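Local coordinates for 2-polyprenyl-6-methoxyphenol hydroxylase-like FAD-dependent oxidoreductase (Streptomyces sp. NRRL 11266, PDB 6UI5), which binds flavin-adenine dinucleotide and is a FAD-dependent oxidoreductase that joins a Rossmann-type FAD-binding domain to a thioredoxin-like C-terminal domain, at residues 10-15 / 99-104; 308-313 / 321-326; 430-435 / 465-470. All coordinates share one frame; numbering follows the deposited sequence.

Interaction 1 of 3, residues 10-15 / 99-104; sequences AGPAGL and RLEKVL. With FAD (flavin-adenine dinucleotide), chain C.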
# COMPACT_ATOMS: atom_id res chain seq x y z
N ALA A 10 -24.63 7.97 -25.69
CA ALA A 10 -25.42 8.79 -24.78
C ALA A 10 -25.55 8.14 -23.41
O ALA A 10 -26.63 8.10 -22.82
CB ALA A 10 -26.78 9.09 -25.39
N GLY A 11 -24.45 7.61 -22.88
CA GLY A 11 -24.29 7.47 -21.44
C GLY A 11 -23.88 8.79 -20.79
O GLY A 11 -23.86 9.86 -21.42
N PRO A 12 -23.58 8.73 -19.48
CA PRO A 12 -23.16 9.97 -18.77
C PRO A 12 -22.10 10.75 -19.50
O PRO A 12 -22.22 11.96 -19.65
CB PRO A 12 -22.63 9.46 -17.41
CG PRO A 12 -22.92 7.92 -17.42
CD PRO A 12 -23.84 7.62 -18.55
N ALA A 13 -21.07 10.05 -19.97
CA ALA A 13 -19.92 10.69 -20.60
C ALA A 13 -20.36 11.55 -21.77
O ALA A 13 -20.19 12.78 -21.76
CB ALA A 13 -18.93 9.62 -21.04
N GLY A 14 -20.96 10.92 -22.78
CA GLY A 14 -21.32 11.65 -23.99
C GLY A 14 -22.43 12.66 -23.77
O GLY A 14 -22.43 13.73 -24.36
N LEU A 15 -23.40 12.31 -22.92
CA LEU A 15 -24.49 13.24 -22.62
C LEU A 15 -23.93 14.49 -21.97
O LEU A 15 -24.11 15.62 -22.47
CB LEU A 15 -25.50 12.55 -21.67
CG LEU A 15 -26.59 11.70 -22.28
CD1 LEU A 15 -27.35 10.77 -21.27
CD2 LEU A 15 -27.54 12.67 -22.95
N ARG A 99 -32.08 8.07 -13.40
CA ARG A 99 -32.56 9.40 -13.01
C ARG A 99 -31.55 10.48 -13.41
O ARG A 99 -31.94 11.56 -13.89
CB ARG A 99 -32.84 9.46 -11.51
CG ARG A 99 -34.15 8.78 -11.10
CD ARG A 99 -34.38 8.79 -9.58
NE ARG A 99 -35.11 9.98 -9.12
CZ ARG A 99 -34.61 10.91 -8.31
NH1 ARG A 99 -33.37 10.82 -7.84
NH2 ARG A 99 -35.37 11.94 -7.96
N LEU A 100 -30.25 10.18 -13.26
CA LEU A 100 -29.22 11.11 -13.71
C LEU A 100 -29.25 11.29 -15.22
O LEU A 100 -29.18 12.42 -15.73
CB LEU A 100 -27.86 10.60 -13.29
CG LEU A 100 -26.72 11.29 -14.04
CD1 LEU A 100 -26.55 12.68 -13.50
CD2 LEU A 100 -25.47 10.48 -13.86
N GLU A 101 -29.34 10.18 -15.97
CA GLU A 101 -29.32 10.27 -17.42
C GLU A 101 -30.53 11.03 -17.92
O GLU A 101 -30.43 11.78 -18.89
CB GLU A 101 -29.24 8.87 -18.05
CG GLU A 101 -28.11 8.02 -17.49
CD GLU A 101 -27.71 6.82 -18.38
OE1 GLU A 101 -26.59 6.31 -18.16
OE2 GLU A 101 -28.50 6.39 -19.26
N LYS A 102 -31.66 10.87 -17.24
CA LYS A 102 -32.85 11.60 -17.64
C LYS A 102 -32.63 13.11 -17.52
O LYS A 102 -32.94 13.86 -18.46
CB LYS A 102 -34.04 11.13 -16.80
CG LYS A 102 -35.32 11.89 -17.03
CD LYS A 102 -36.00 11.47 -18.28
CE LYS A 102 -37.26 12.28 -18.50
NZ LYS A 102 -37.00 13.72 -18.72
N VAL A 103 -32.04 13.58 -16.41
CA VAL A 103 -31.89 15.03 -16.34
C VAL A 103 -30.87 15.52 -17.36
O VAL A 103 -30.98 16.65 -17.86
CB VAL A 103 -31.55 15.54 -14.91
CG1 VAL A 103 -32.56 15.03 -13.89
CG2 VAL A 103 -30.16 15.19 -14.52
N LEU A 104 -29.88 14.69 -17.72
CA LEU A 104 -28.94 15.18 -18.73
C LEU A 104 -29.51 15.10 -20.15
O LEU A 104 -29.19 15.97 -20.98
CB LEU A 104 -27.61 14.44 -18.63
CG LEU A 104 -26.98 14.40 -17.24
CD1 LEU A 104 -26.07 13.17 -17.09
CD2 LEU A 104 -26.19 15.72 -16.89
PA FAD C . -21.66 3.67 -21.49
O1A FAD C . -22.48 3.80 -20.22
O2A FAD C . -21.31 2.21 -21.69
O5B FAD C . -22.43 4.40 -22.77
C5B FAD C . -21.93 4.24 -24.08
C4B FAD C . -23.09 4.50 -25.09
O4B FAD C . -22.70 4.52 -26.34
C3B FAD C . -24.12 3.34 -25.01
O3B FAD C . -25.37 3.86 -25.09
C2B FAD C . -23.81 2.48 -26.25
O2B FAD C . -25.00 1.64 -26.53
C1B FAD C . -23.62 3.41 -27.15
N9A FAD C . -22.82 3.04 -28.30
C8A FAD C . -21.77 2.18 -28.32
N7A FAD C . -21.26 2.18 -29.58
C5A FAD C . -21.99 3.05 -30.32
C6A FAD C . -21.91 3.45 -31.65
N6A FAD C . -21.11 3.16 -32.83
N1A FAD C . -22.77 4.34 -32.14
C2A FAD C . -23.72 4.88 -31.35
N3A FAD C . -23.79 4.50 -30.04
C4A FAD C . -22.93 3.59 -29.53
N1 FAD C . -21.12 3.07 -12.19
C2 FAD C . -21.16 3.68 -10.83
O2 FAD C . -20.93 4.84 -10.66
N3 FAD C . -21.51 2.82 -9.67
C4 FAD C . -21.80 1.40 -9.88
O4 FAD C . -22.09 0.69 -8.98
C4X FAD C . -21.75 0.82 -11.27
N5 FAD C . -22.04 -0.59 -11.42
C5X FAD C . -21.98 -1.20 -12.77
C6 FAD C . -22.26 -2.56 -12.90
C7 FAD C . -22.22 -3.16 -14.15
C7M FAD C . -22.56 -4.63 -13.99
C8 FAD C . -21.90 -2.41 -15.30
C8M FAD C . -21.88 -3.16 -16.64
C9 FAD C . -21.62 -1.04 -15.18
C9A FAD C . -21.65 -0.42 -13.91
N10 FAD C . -21.34 1.05 -13.75
C10 FAD C . -21.41 1.65 -12.42
C1' FAD C . -21.03 1.85 -14.96
C2' FAD C . -19.71 2.62 -15.04
O2' FAD C . -19.76 3.82 -14.36
C3' FAD C . -19.44 3.04 -16.49
O3' FAD C . -18.12 3.48 -16.54
C4' FAD C . -20.30 4.21 -17.02
O4' FAD C . -21.68 3.96 -17.00
C5' FAD C . -19.87 4.34 -18.48
O5' FAD C . -20.24 5.58 -19.01
P FAD C . -19.99 5.92 -20.61
O1P FAD C . -20.99 6.96 -21.05
O2P FAD C . -18.56 6.30 -20.95
O3P FAD C . -20.22 4.47 -21.38

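Interaction 2 of 3, residues 308-313 / 321-326; sequences GWKIAA and ADLLDS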
# COMPACT_ATOMS: atom_id res chain seq x y z
N GLY A 308 -15.15 19.32 -22.46
CA GLY A 308 -16.03 20.39 -22.88
C GLY A 308 -15.65 21.68 -22.17
O GLY A 308 -15.70 21.75 -20.93
N TRP A 309 -15.26 22.66 -22.98
CA TRP A 309 -14.76 24.01 -22.65
C TRP A 309 -13.43 24.14 -23.37
O TRP A 309 -13.23 25.09 -24.15
CB TRP A 309 -14.69 24.33 -21.14
CG TRP A 309 -13.39 24.01 -20.32
CD1 TRP A 309 -13.22 22.98 -19.44
CD2 TRP A 309 -12.15 24.75 -20.31
NE1 TRP A 309 -11.94 23.01 -18.90
CE2 TRP A 309 -11.27 24.09 -19.41
CE3 TRP A 309 -11.71 25.91 -20.96
CZ2 TRP A 309 -9.97 24.55 -19.16
CZ3 TRP A 309 -10.41 26.37 -20.71
CH2 TRP A 309 -9.56 25.69 -19.81
N LYS A 310 -12.55 23.15 -23.26
CA LYS A 310 -11.35 23.17 -24.09
C LYS A 310 -11.71 23.10 -25.57
O LYS A 310 -11.27 23.95 -26.36
CB LYS A 310 -10.41 22.05 -23.70
CG LYS A 310 -10.21 22.05 -22.21
CD LYS A 310 -8.95 21.36 -21.82
CE LYS A 310 -8.98 21.17 -20.34
NZ LYS A 310 -7.92 20.24 -19.91
N ILE A 311 -12.54 22.12 -25.97
CA ILE A 311 -13.02 22.10 -27.35
C ILE A 311 -13.75 23.39 -27.67
O ILE A 311 -13.55 24.01 -28.73
CB ILE A 311 -13.93 20.88 -27.62
CG1 ILE A 311 -13.13 19.65 -28.00
CG2 ILE A 311 -14.83 21.20 -28.81
CD1 ILE A 311 -14.00 18.46 -28.23
N ALA A 312 -14.63 23.84 -26.75
CA ALA A 312 -15.38 25.06 -27.04
C ALA A 312 -14.44 26.24 -27.25
O ALA A 312 -14.62 27.04 -28.18
CB ALA A 312 -16.38 25.37 -25.93
N ALA A 313 -13.40 26.34 -26.41
CA ALA A 313 -12.40 27.39 -26.58
C ALA A 313 -11.74 27.30 -27.95
O ALA A 313 -11.53 28.33 -28.61
CB ALA A 313 -11.35 27.31 -25.47
N ALA A 321 -2.49 27.33 -27.65
CA ALA A 321 -2.10 26.28 -28.58
C ALA A 321 -2.12 24.90 -27.93
O ALA A 321 -2.49 23.90 -28.56
CB ALA A 321 -0.72 26.58 -29.16
N ASP A 322 -1.73 24.81 -26.65
CA ASP A 322 -1.49 23.54 -25.98
C ASP A 322 -2.63 23.14 -25.04
O ASP A 322 -2.41 22.31 -24.14
CB ASP A 322 -0.18 23.58 -25.20
CG ASP A 322 -0.19 24.62 -24.08
OD1 ASP A 322 -1.15 25.42 -24.00
OD2 ASP A 322 0.77 24.65 -23.28
N LEU A 323 -3.82 23.71 -25.22
CA LEU A 323 -4.89 23.50 -24.25
C LEU A 323 -5.59 22.15 -24.44
O LEU A 323 -5.83 21.44 -23.45
CB LEU A 323 -5.89 24.66 -24.32
CG LEU A 323 -7.20 24.47 -23.54
CD1 LEU A 323 -6.95 24.57 -22.04
CD2 LEU A 323 -8.23 25.49 -24.00
N LEU A 324 -5.89 21.75 -25.68
CA LEU A 324 -6.52 20.44 -25.85
C LEU A 324 -5.57 19.31 -25.52
O LEU A 324 -6.03 18.19 -25.22
CB LEU A 324 -7.05 20.26 -27.28
CG LEU A 324 -8.28 21.09 -27.65
CD1 LEU A 324 -8.40 21.21 -29.18
CD2 LEU A 324 -9.57 20.52 -27.03
N ASP A 325 -4.25 19.55 -25.57
CA ASP A 325 -3.35 18.47 -25.19
C ASP A 325 -3.35 18.24 -23.70
O ASP A 325 -2.86 17.20 -23.24
CB ASP A 325 -1.93 18.76 -25.71
CG ASP A 325 -1.79 18.49 -27.21
OD1 ASP A 325 -2.45 17.57 -27.75
OD2 ASP A 325 -1.00 19.21 -27.85
N SER A 326 -3.88 19.20 -22.93
CA SER A 326 -4.00 19.01 -21.49
C SER A 326 -5.16 18.10 -21.15
O SER A 326 -5.22 17.59 -20.02
CB SER A 326 -4.16 20.35 -20.77
OG SER A 326 -5.49 20.85 -20.87

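Interaction 3 of 3, residues 430-435 / 465-470; sequences GVLLDL and TLLLRP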
# COMPACT_ATOMS: atom_id res chain seq x y z
N GLY A 430 -14.95 30.81 -16.93
CA GLY A 430 -14.08 30.85 -15.76
C GLY A 430 -14.57 31.83 -14.71
O GLY A 430 -15.31 32.76 -14.99
N VAL A 431 -14.18 31.61 -13.45
CA VAL A 431 -14.59 32.52 -12.38
C VAL A 431 -13.35 33.10 -11.69
O VAL A 431 -12.41 32.36 -11.35
CB VAL A 431 -15.51 31.84 -11.35
CG1 VAL A 431 -16.07 32.89 -10.35
CG2 VAL A 431 -16.67 31.20 -12.07
N LEU A 432 -13.36 34.42 -11.49
CA LEU A 432 -12.44 35.11 -10.58
C LEU A 432 -13.22 35.36 -9.30
O LEU A 432 -14.07 36.25 -9.25
CB LEU A 432 -11.93 36.42 -11.18
CG LEU A 432 -10.87 37.07 -10.27
CD1 LEU A 432 -9.42 36.66 -10.63
CD2 LEU A 432 -11.02 38.58 -10.21
N LEU A 433 -12.92 34.58 -8.26
CA LEU A 433 -13.53 34.80 -6.96
C LEU A 433 -12.78 35.87 -6.20
O LEU A 433 -11.59 35.71 -5.90
CB LEU A 433 -13.53 33.51 -6.15
CG LEU A 433 -14.85 32.76 -6.16
CD1 LEU A 433 -14.89 31.80 -5.00
CD2 LEU A 433 -15.98 33.75 -6.07
N ASP A 434 -13.46 36.97 -5.88
CA ASP A 434 -12.90 38.02 -5.02
C ASP A 434 -13.66 37.94 -3.71
O ASP A 434 -14.74 38.51 -3.57
CB ASP A 434 -13.00 39.40 -5.68
CG ASP A 434 -12.60 40.57 -4.75
OD1 ASP A 434 -12.10 40.36 -3.61
OD2 ASP A 434 -12.77 41.74 -5.17
N LEU A 435 -13.10 37.21 -2.75
CA LEU A 435 -13.66 37.08 -1.41
C LEU A 435 -13.17 38.18 -0.43
O LEU A 435 -13.21 37.99 0.80
CB LEU A 435 -13.33 35.69 -0.85
CG LEU A 435 -13.57 34.47 -1.76
CD1 LEU A 435 -13.27 33.14 -1.06
CD2 LEU A 435 -14.98 34.47 -2.33
N THR A 465 -8.54 35.74 -2.83
CA THR A 465 -8.84 35.77 -4.26
C THR A 465 -8.55 34.40 -4.86
O THR A 465 -7.66 33.68 -4.40
CB THR A 465 -8.02 36.88 -4.97
OG1 THR A 465 -7.81 37.99 -4.07
CG2 THR A 465 -8.72 37.39 -6.26
N LEU A 466 -9.31 34.02 -5.89
CA LEU A 466 -9.08 32.73 -6.56
C LEU A 466 -9.55 32.83 -8.00
O LEU A 466 -10.49 33.57 -8.33
CB LEU A 466 -9.80 31.54 -5.88
CG LEU A 466 -9.61 31.22 -4.37
CD1 LEU A 466 -10.69 31.85 -3.50
CD2 LEU A 466 -9.51 29.75 -4.04
N LEU A 467 -8.88 32.08 -8.87
CA LEU A 467 -9.29 31.98 -10.26
C LEU A 467 -9.68 30.54 -10.58
O LEU A 467 -8.89 29.62 -10.34
CB LEU A 467 -8.17 32.45 -11.19
CG LEU A 467 -8.39 32.32 -12.69
CD1 LEU A 467 -9.35 33.41 -13.26
CD2 LEU A 467 -7.00 32.33 -13.40
N LEU A 468 -10.90 30.35 -11.08
CA LEU A 468 -11.38 29.01 -11.40
C LEU A 468 -11.44 28.85 -12.91
O LEU A 468 -11.98 29.72 -13.61
CB LEU A 468 -12.76 28.74 -10.81
CG LEU A 468 -12.91 29.08 -9.34
CD1 LEU A 468 -14.40 28.98 -8.93
CD2 LEU A 468 -12.03 28.18 -8.46
N ARG A 469 -10.85 27.77 -13.40
CA ARG A 469 -11.09 27.38 -14.78
C ARG A 469 -12.53 26.90 -14.99
O ARG A 469 -13.23 26.55 -14.04
CB ARG A 469 -10.12 26.28 -15.19
CG ARG A 469 -8.70 26.43 -14.62
CD ARG A 469 -7.81 25.45 -15.33
NE ARG A 469 -8.48 24.14 -15.51
CZ ARG A 469 -7.87 23.01 -15.86
NH1 ARG A 469 -6.54 22.99 -16.12
NH2 ARG A 469 -8.57 21.89 -15.97
N PRO A 470 -13.00 26.92 -16.24
CA PRO A 470 -14.41 26.58 -16.50
C PRO A 470 -14.83 25.22 -15.96
O PRO A 470 -16.03 25.01 -15.75
CB PRO A 470 -14.52 26.64 -18.03
CG PRO A 470 -13.47 27.62 -18.44
CD PRO A 470 -12.32 27.40 -17.47

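Interaction 1 of 3, residues 10-15 / 99-104
Glu101 holds CG beside its backbone N and anti to the carbonyl carbon (chi1 -52°), then runs extended, and this carries its carboxylate across to the ring of Pro12, where OE1 comes to 3.1 Å from Pro12 CD. Leu15 takes the same kind of first torsion (chi1 -85°), which lays CD1 against the Glu101 backbone, 4.0 Å from Glu101 O, the two side chains meeting at about a right angle. One helical turn further along 99-104, Leu104 faces the base of Leu15, with Leu15 CB 4.2 Å from Leu104 CB. The contact is therefore aliphatic at the Leu15 end and polar at the Pro12 end. The buried Glu101 OE1 is gripped by a salt bridge from Arg38 and a hydrogen bond from Gln97; Arg38 also bonds FAD, so Glu101 serves as a second-shell partner of the cofactor. On the ligand side, Gly11, the N-cap of helix 12-22, lets FAD O1P approach to 3.4 Å from Gly11 CA. Ala13 N donates to the same FAD O1P at 3.3 Å with an N-H...O angle of 146°. The start of the helix, directed at the diphosphate, probably helps to stabilise its negative charge. Gly11 and Gly14 fit the GxGxxG pattern, consistent with the dinucleotide-binding strand-turn-helix of a Rossmann-type fold, here backed by helix 97-110.

Interaction 2 of 3, residues 308-313 / 321-326
Lys310 NZ donates to Ser326 OG at 2.7 Å, the polar tip of an otherwise largely apolar contact. Its extended chain crosses Leu323 at a slant, with Lys310 CD 3.8 Å from Leu323 CD1. Leu323, whose CG stands anti to the backbone N (chi1 169°), divides its methyls: CD1 reaches Trp309 CH2 at 3.6 Å, while CD2 lies 3.9 Å from Ala313 CB. Leu324 sends CD2 to the neighbouring part of the helix, 3.8 Å from Ile311 CG1. Lys310 CG also sits over the centre of one face of the Trp309 ring, 3.6 Å above its plane. In the next shell, Ser326 OG in turn donates a hydrogen bond to Leu323 O at 2.7 Å, lying in the carbonyl plane; Leu323 O is thus gripped twice by Ser326, through N and OG, which fixes the hydroxyl that Lys310 meets. The buried ammonium of Lys310 is further held by a salt bridge to Glu330 and a hydrogen bond to Asn306. Farther out, Trp494 covers Leu323 and Ser326, whereas Ile311 and Leu324 rest on Tyr150. Tyr150 belongs to strand 150-153, so this junction of consecutive helices 295-316 and 325-346 packs against the parallel sheet of the Rossmann-type FAD-binding domain.

Interaction 3 of 3, residues 430-435 / 465-470
Val431 and Leu468 exchange backbone bonds as a hydrogen-bonded pair of antiparallel strands, central members of the mixed sheet in a thioredoxin-like C-terminal domain. Val431 N reaches Leu468 O at 2.9 Å, and Leu466 N reaches Leu433 O at 2.8 Å; each link is completed by a return bond, and the two strand axes run at 173°. The packed part is a buried apolar layer on both faces. On the face bearing Val431, Leu433, Leu466 and Leu468, Val431 CB lies 3.9 Å from Leu468 CD1, and beyond the strand end Leu435 CD1 meets Leu466 CD1 tip to tip at 3.8 Å. Val454 and Val474 of the flanking strands and Leu407 add to this layer. On the other face Leu432 and Leu467 cross at about a right angle, their CD1 atoms 4.2 Å apart, and both lean on helix 484-495. By contrast, the Asp434 side chain makes no close contact with the other strand, turning to Ser436 and Arg455, and its neighbour Thr465 is partly exposed. Thr465 OG1, anti to the carbonyl carbon, is hydrogen-bonded to Asp478, and the methyl Thr465 CG2 lies 3.3 Å from Leu433 O.

Interaction 1 lies at the FAD diphosphate; the centres of interactions 2 and 3 are about 22 Å and 28 Å from the centre of interaction 1. Helix 295-316 spans the first gap: its Leu297 and Ile301 pack on Pro12, and farther along the same helix carries 308-313, although the nearest atoms of interactions 1 and 2 stay about 8 Å apart. Interactions 2 and 3 touch directly where the FAD-binding and C-terminal parts meet, with Trp309 CE3 3.5 Å from Pro470 CG. Glu330 reinforces this junction by pairing with both Lys310 and Arg469, and Trp494 packs on Leu323 while forming a cation-pi contact with Arg469.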